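Local coordinates for protein RmpD (Hexulose-6-phosphate synthase) (Streptococcus mutans, PDB 3EXS) that belongs to the orotidine 5'-phosphate decarboxylase/HUMPS family of TIM-barrel proteins and holds ribulose-5-phosphate at the mouth of its barrel, at residues 116-121 / 136-141; 170-175 / 190-195. All coordinates share one frame; numbering follows the deposited sequence.

Interaction 1. Residues 116-121 / 136-141; sequences VELYGD and SQAIYH. With 5RP (ribulose-5-phosphate), chain E.
Two neighbouring parallel strands of a TIM barrel, joined by helix 124-132 in a beta-alpha-beta unit, pair Val116 with Ala138 and Glu117 with Ile139 and then part beside the ligand pocket. The ladder begins with Val116 N donating to Gln137 O (2.8 Å) and Ile139 N donating to Val116 O (2.8 Å). It ends with a longer bond, Leu118 N to Ile139 O (3.2 Å). One step on, water 1 takes over, donating to Leu118 O and accepting from His141 N.

Val116, Ala138 and Leu118 suit the helix-facing side, being apolar. The small methyl of Ala138 leaves room for Leu118, whose CD1 rests 3.9 Å from Ala138 CB, while Trp130 of helix 124-132 covers Val116 and Leu118.

Polar groups collect where the pocket opens. Bent at its second torsion (chi2 -86°), Glu117 brings OE1 to the edge of the His141 ring, near its plane, and accepts a hydrogen bond from NE2. The modelled length, 2.4 Å between Glu117 OE1 and His141 NE2, is doubtful, although the N-H points well at the oxygen. The carboxylate and imidazole planes differ by 34°. Over one face of the imidazole, offset toward its rim, sits Tyr119 CE2, and the two ring planes meet obliquely at 48°. The hydroxyl is shared: O1 of ribulose-5-phosphate donates to Tyr119 OH (2.8 Å), which is also hydrogen-bonded to Asp69 of the second subunit.

A carboxylate at the edge and Tyr119 CE2 over part of one face would probably restrict the imidazole's rotation, and through Tyr119 OH the ligand's O1 is linked indirectly to Asp69 of the second subunit.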
loop_
_atom_site.group_PDB
_atom_site.type_symbol
_atom_site.label_atom_id
_atom_site.label_comp_id
_atom_site.label_asym_id
_atom_site.label_seq_id
_atom_site.Cartn_x
_atom_site.Cartn_y
_atom_site.Cartn_z
ATOM N N VAL A 116 -2.258 4.494 11.786
ATOM C CA VAL A 116 -3.229 3.680 11.096
ATOM C C VAL A 116 -4.039 4.527 10.107
ATOM O O VAL A 116 -4.739 5.445 10.499
ATOM C CB VAL A 116 -4.132 2.911 12.083
ATOM C CG1 VAL A 116 -5.037 1.948 11.324
ATOM C CG2 VAL A 116 -3.277 2.125 13.092
ATOM N N GLU A 117 -3.911 4.194 8.826
ATOM C CA GLU A 117 -4.706 4.752 7.744
ATOM C C GLU A 117 -6.082 4.060 7.629
ATOM O O GLU A 117 -6.190 2.852 7.336
ATOM C CB GLU A 117 -3.948 4.618 6.417
ATOM C CG GLU A 117 -2.813 5.607 6.194
ATOM C CD GLU A 117 -3.286 6.920 5.598
ATOM O OE1 GLU A 117 -4.511 7.177 5.574
ATOM O OE2 GLU A 117 -2.431 7.716 5.151
ATOM N N LEU A 118 -7.131 4.850 7.836
ATOM C CA LEU A 118 -8.492 4.359 7.911
ATOM C C LEU A 118 -9.100 4.435 6.544
ATOM O O LEU A 118 -9.370 5.517 6.016
ATOM C CB LEU A 118 -9.290 5.197 8.898
ATOM C CG LEU A 118 -8.726 5.198 10.318
ATOM C CD1 LEU A 118 -9.399 6.228 11.172
ATOM C CD2 LEU A 118 -8.877 3.825 10.933
ATOM N N TYR A 119 -9.284 3.266 5.955
ATOM C CA TYR A 119 -9.985 3.136 4.697
ATOM C C TYR A 119 -11.020 2.016 4.817
ATOM O O TYR A 119 -10.808 1.075 5.577
ATOM C CB TYR A 119 -8.977 2.813 3.602
ATOM C CG TYR A 119 -8.279 4.016 3.005
ATOM C CD1 TYR A 119 -8.763 4.628 1.854
ATOM C CD2 TYR A 119 -7.114 4.526 3.579
ATOM C CE1 TYR A 119 -8.092 5.736 1.298
ATOM C CE2 TYR A 119 -6.452 5.632 3.044
ATOM C CZ TYR A 119 -6.941 6.232 1.915
ATOM O OH TYR A 119 -6.278 7.310 1.394
ATOM N N GLY A 120 -12.128 2.106 4.073
ATOM C CA GLY A 120 -13.171 1.063 4.102
ATOM C C GLY A 120 -13.822 0.876 5.472
ATOM O O GLY A 120 -13.824 1.787 6.307
ATOM N N ASP A 121 -14.346 -0.322 5.717
ATOM C CA ASP A 121 -15.153 -0.611 6.916
ATOM C C ASP A 121 -14.322 -1.150 8.070
ATOM O O ASP A 121 -14.259 -2.360 8.285
ATOM C CB ASP A 121 -16.268 -1.626 6.593
ATOM C CG ASP A 121 -17.153 -1.186 5.434
ATOM O OD1 ASP A 121 -17.433 0.030 5.332
ATOM O OD2 ASP A 121 -17.575 -2.060 4.635
ATOM N N SER A 136 -1.216 4.433 18.657
ATOM C CA SER A 136 -2.181 5.430 19.087
ATOM C C SER A 136 -2.344 6.618 18.143
ATOM O O SER A 136 -2.804 7.678 18.579
ATOM C CB SER A 136 -1.809 5.926 20.478
ATOM O OG SER A 136 -0.550 6.572 20.424
ATOM N N GLN A 137 -1.963 6.457 16.873
ATOM C CA GLN A 137 -2.323 7.435 15.843
ATOM C C GLN A 137 -3.191 6.839 14.737
ATOM O O GLN A 137 -2.931 5.760 14.239
ATOM C CB GLN A 137 -1.087 8.042 15.213
ATOM C CG GLN A 137 -0.189 8.786 16.164
ATOM C CD GLN A 137 0.691 9.754 15.416
ATOM O OE1 GLN A 137 0.204 10.514 14.588
ATOM N NE2 GLN A 137 1.996 9.720 15.688
ATOM N N ALA A 138 -4.222 7.565 14.350
ATOM C CA ALA A 138 -5.018 7.182 13.209
ATOM C C ALA A 138 -5.164 8.392 12.329
ATOM O O ALA A 138 -5.072 9.530 12.801
ATOM C CB ALA A 138 -6.373 6.666 13.635
ATOM N N ILE A 139 -5.376 8.135 11.048
ATOM C CA ILE A 139 -5.503 9.169 10.061
ATOM C C ILE A 139 -6.817 8.917 9.396
ATOM O O ILE A 139 -7.011 7.888 8.748
ATOM C CB ILE A 139 -4.384 9.090 9.027
ATOM C CG1 ILE A 139 -3.066 9.433 9.696
ATOM C CG2 ILE A 139 -4.664 10.032 7.851
ATOM C CD1 ILE A 139 -1.972 8.665 9.190
ATOM N N TYR A 140 -7.713 9.880 9.586
ATOM C CA TYR A 140 -9.088 9.835 9.105
ATOM C C TYR A 140 -9.257 10.682 7.830
ATOM O O TYR A 140 -8.806 11.837 7.759
ATOM C CB TYR A 140 -10.065 10.312 10.213
ATOM C CG TYR A 140 -11.507 10.252 9.769
ATOM C CD1 TYR A 140 -12.286 9.137 10.036
ATOM C CD2 TYR A 140 -12.072 11.285 9.020
ATOM C CE1 TYR A 140 -13.583 9.064 9.607
ATOM C CE2 TYR A 140 -13.365 11.215 8.574
ATOM C CZ TYR A 140 -14.117 10.106 8.877
ATOM O OH TYR A 140 -15.412 10.027 8.448
ATOM N N HIS A 141 -9.940 10.098 6.848
ATOM C CA HIS A 141 -10.167 10.714 5.543
ATOM C C HIS A 141 -11.612 11.187 5.352
ATOM O O HIS A 141 -12.561 10.419 5.587
ATOM C CB HIS A 141 -9.799 9.720 4.444
ATOM C CG HIS A 141 -8.364 9.302 4.470
ATOM N ND1 HIS A 141 -7.471 9.649 3.480
ATOM C CD2 HIS A 141 -7.666 8.572 5.371
ATOM C CE1 HIS A 141 -6.285 9.144 3.768
ATOM N NE2 HIS A 141 -6.378 8.489 4.912
HETATM C C2 5RP E . -4.099 9.556 -0.193
HETATM C C3 5RP E . -3.770 10.939 0.327
HETATM C C5 5RP E . -4.806 11.857 0.935
HETATM O O13 5RP E . -6.047 11.974 0.230
HETATM C C6 5RP E . -4.072 13.176 0.902
HETATM O O14 5RP E . -3.161 13.141 1.993
HETATM C C7 5RP E . -4.961 14.370 1.062
HETATM O O8 5RP E . -4.439 15.260 0.103
HETATM P P9 5RP E . -5.485 16.276 -0.544
HETATM O O12 5RP E . -6.804 15.525 -0.570
HETATM O O11 5RP E . -4.929 16.570 -1.934
HETATM O O10 5RP E . -5.452 17.409 0.467
HETATM O O4 5RP E . -2.608 11.345 0.298
HETATM O O1 5RP E . -3.868 8.630 0.872
HETATM O O HOH W 1 -11.101 7.466 6.744
#

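Interaction 2. Residues 170-175 / 190-195; sequences RVSVTG and VFTFIA. With 5RP (ribulose-5-phosphate), chain E.
One face of the Phe191 ring carries Arg170 CB, a CH-pi contact 3.9 Å from CB to the ring centroid, while Ser172 OG approaches the ring's edge. The arginine's methylene chain runs alongside the ring, and its guanidinium, steeply inclined to the ring, turns an edge to Phe191 CZ. Arg170 NH2 bonds to Ser136 OG, just ahead of strand 137-141, and forms a salt bridge with Glu113, one strand further on. In the Phe193 ring, Val190 CG1 covers one face. Val173 CG2, set between the backbone N and the carbonyl carbon (chi1 -52°), meets Phe193 CD1 obliquely; the modelled 3.2 Å is doubtful.

Val190 and Phe191 lead into strand 192-195, the eighth of the TIM barrel, which runs parallel to the seventh, 170-174, at 26°. Phe191 N donates to Val171 O, Val173 N to Thr192 O, and Ile194 N to Val173 O (3.0 Å). Apolar Val173 and Phe193 suit the outward side, Val173 against Val161 of helix 155-167; Ser172, Thr192, Thr174 and Ile194 face the barrel interior.

Toward the pocket, Thr174 OG1 donates to Ile194 O (2.8 Å) from above the carbonyl plane. Water 2 accepts from Gly175 N and donates to both Ile194 O and phosphate oxygen O10 of ribulose-5-phosphate (2.6 Å).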
loop_
_atom_site.group_PDB
_atom_site.type_symbol
_atom_site.label_atom_id
_atom_site.label_comp_id
_atom_site.label_asym_id
_atom_site.label_seq_id
_atom_site.Cartn_x
_atom_site.Cartn_y
_atom_site.Cartn_z
ATOM N N ARG A 170 -4.396 10.055 18.913
ATOM C CA ARG A 170 -4.114 11.316 18.238
ATOM C C ARG A 170 -4.537 11.163 16.784
ATOM O O ARG A 170 -3.843 10.535 16.019
ATOM C CB ARG A 170 -2.628 11.667 18.334
ATOM C CG ARG A 170 -2.192 12.270 19.678
ATOM C CD ARG A 170 -0.667 12.050 19.917
ATOM N NE ARG A 170 -0.365 10.639 20.192
ATOM C CZ ARG A 170 0.715 9.984 19.751
ATOM N NH1 ARG A 170 1.627 10.614 19.003
ATOM N NH2 ARG A 170 0.882 8.686 20.045
ATOM N N VAL A 171 -5.701 11.708 16.433
ATOM C CA VAL A 171 -6.265 11.637 15.076
ATOM C C VAL A 171 -5.710 12.724 14.167
ATOM O O VAL A 171 -5.691 13.907 14.558
ATOM C CB VAL A 171 -7.799 11.828 15.106
ATOM C CG1 VAL A 171 -8.429 11.669 13.713
ATOM C CG2 VAL A 171 -8.420 10.872 16.062
ATOM N N SER A 172 -5.270 12.309 12.969
ATOM C CA SER A 172 -4.946 13.208 11.848
ATOM C C SER A 172 -6.149 13.253 10.909
ATOM O O SER A 172 -6.787 12.234 10.692
ATOM C CB SER A 172 -3.711 12.736 11.057
ATOM O OG SER A 172 -2.488 12.851 11.779
ATOM N N VAL A 173 -6.466 14.428 10.365
ATOM C CA VAL A 173 -7.587 14.550 9.425
ATOM C C VAL A 173 -7.120 15.069 8.091
ATOM O O VAL A 173 -6.313 15.991 8.018
ATOM C CB VAL A 173 -8.800 15.438 9.939
ATOM C CG1 VAL A 173 -9.291 14.997 11.322
ATOM C CG2 VAL A 173 -8.450 16.891 9.956
ATOM N N THR A 174 -7.639 14.484 7.027
ATOM C CA THR A 174 -7.170 14.814 5.693
ATOM C C THR A 174 -8.258 14.529 4.663
ATOM O O THR A 174 -9.253 13.865 4.991
ATOM C CB THR A 174 -5.884 14.042 5.366
ATOM O OG1 THR A 174 -5.291 14.606 4.200
ATOM C CG2 THR A 174 -6.162 12.541 5.148
ATOM N N GLY A 175 -8.072 15.030 3.438
ATOM C CA GLY A 175 -9.042 14.846 2.348
ATOM C C GLY A 175 -9.629 16.167 1.888
ATOM O O GLY A 175 -10.541 16.706 2.520
ATOM N N VAL A 190 -8.034 17.913 17.225
ATOM C CA VAL A 190 -7.319 17.384 16.079
ATOM C C VAL A 190 -5.809 17.455 16.320
ATOM O O VAL A 190 -5.275 18.495 16.726
ATOM C CB VAL A 190 -7.693 18.151 14.800
ATOM C CG1 VAL A 190 -6.880 17.656 13.616
ATOM C CG2 VAL A 190 -9.157 17.995 14.501
ATOM N N PHE A 191 -5.121 16.348 16.084
ATOM C CA PHE A 191 -3.696 16.301 16.322
ATOM C C PHE A 191 -2.907 16.903 15.156
ATOM O O PHE A 191 -1.924 17.618 15.369
ATOM C CB PHE A 191 -3.282 14.872 16.602
ATOM C CG PHE A 191 -1.804 14.654 16.626
ATOM C CD1 PHE A 191 -1.028 15.164 17.659
ATOM C CD2 PHE A 191 -1.190 13.890 15.642
ATOM C CE1 PHE A 191 0.349 14.948 17.697
ATOM C CE2 PHE A 191 0.188 13.671 15.665
ATOM C CZ PHE A 191 0.958 14.204 16.700
ATOM N N THR A 192 -3.352 16.641 13.929
ATOM C CA THR A 192 -2.641 17.068 12.714
ATOM C C THR A 192 -3.637 17.207 11.594
ATOM O O THR A 192 -4.526 16.364 11.467
ATOM C CB THR A 192 -1.592 16.009 12.258
ATOM O OG1 THR A 192 -0.527 15.937 13.208
ATOM C CG2 THR A 192 -1.005 16.366 10.921
ATOM N N PHE A 193 -3.500 18.263 10.790
ATOM C CA PHE A 193 -4.253 18.395 9.546
ATOM C C PHE A 193 -3.298 18.151 8.410
ATOM O O PHE A 193 -2.224 18.753 8.337
ATOM C CB PHE A 193 -4.839 19.792 9.373
ATOM C CG PHE A 193 -5.894 20.135 10.362
ATOM C CD1 PHE A 193 -7.217 19.858 10.096
ATOM C CD2 PHE A 193 -5.569 20.760 11.559
ATOM C CE1 PHE A 193 -8.213 20.184 11.027
ATOM C CE2 PHE A 193 -6.563 21.102 12.487
ATOM C CZ PHE A 193 -7.877 20.812 12.218
ATOM N N ILE A 194 -3.682 17.253 7.519
ATOM C CA ILE A 194 -2.819 16.925 6.421
ATOM C C ILE A 194 -3.360 17.588 5.180
ATOM O O ILE A 194 -4.459 17.269 4.724
ATOM C CB ILE A 194 -2.717 15.409 6.225
ATOM C CG1 ILE A 194 -2.192 14.743 7.492
ATOM C CG2 ILE A 194 -1.817 15.096 5.047
ATOM C CD1 ILE A 194 -2.236 13.246 7.439
ATOM N N ALA A 195 -2.588 18.510 4.625
ATOM C CA ALA A 195 -2.970 19.123 3.367
ATOM C C ALA A 195 -2.023 18.683 2.268
ATOM O O ALA A 195 -0.793 18.825 2.397
ATOM C CB ALA A 195 -3.013 20.661 3.483
HETATM C C2 5RP E . -4.099 9.556 -0.193
HETATM C C3 5RP E . -3.770 10.939 0.327
HETATM C C5 5RP E . -4.806 11.857 0.935
HETATM O O13 5RP E . -6.047 11.974 0.230
HETATM C C6 5RP E . -4.072 13.176 0.902
HETATM O O14 5RP E . -3.161 13.141 1.993
HETATM C C7 5RP E . -4.961 14.370 1.062
HETATM O O8 5RP E . -4.439 15.260 0.103
HETATM P P9 5RP E . -5.485 16.276 -0.544
HETATM O O12 5RP E . -6.804 15.525 -0.570
HETATM O O11 5RP E . -4.929 16.570 -1.934
HETATM O O10 5RP E . -5.452 17.409 0.467
HETATM O O4 5RP E . -2.608 11.345 0.298
HETATM O O1 5RP E . -3.868 8.630 0.872
HETATM O O HOH W 2 -6.458 17.244 2.843
#

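Overall arrangement
Interaction 1 closes along the chain before interaction 2 opens, and helix 155-167 comes between them. Their centres are 10 Å apart in one eight-stranded parallel barrel, where strands 137-141 and 170-174 are neighbours; with 113-117 and 192-195 the order is fifth to eighth. Ser136 OG and Arg170 NH2, 2.6 Å apart, and Tyr140 N and Ser172 O, 2.8 Å apart, probably hydrogen-bond across the middle seam, and Gln137 packs on Phe191. Both contacts point their C-terminal ends at the same ribulose-5-phosphate: interaction 1 reaches its O1 end and interaction 2 its phosphate end, with Lys66, Gly176, Gly196 and Arg197 adding further bonds to the ligand.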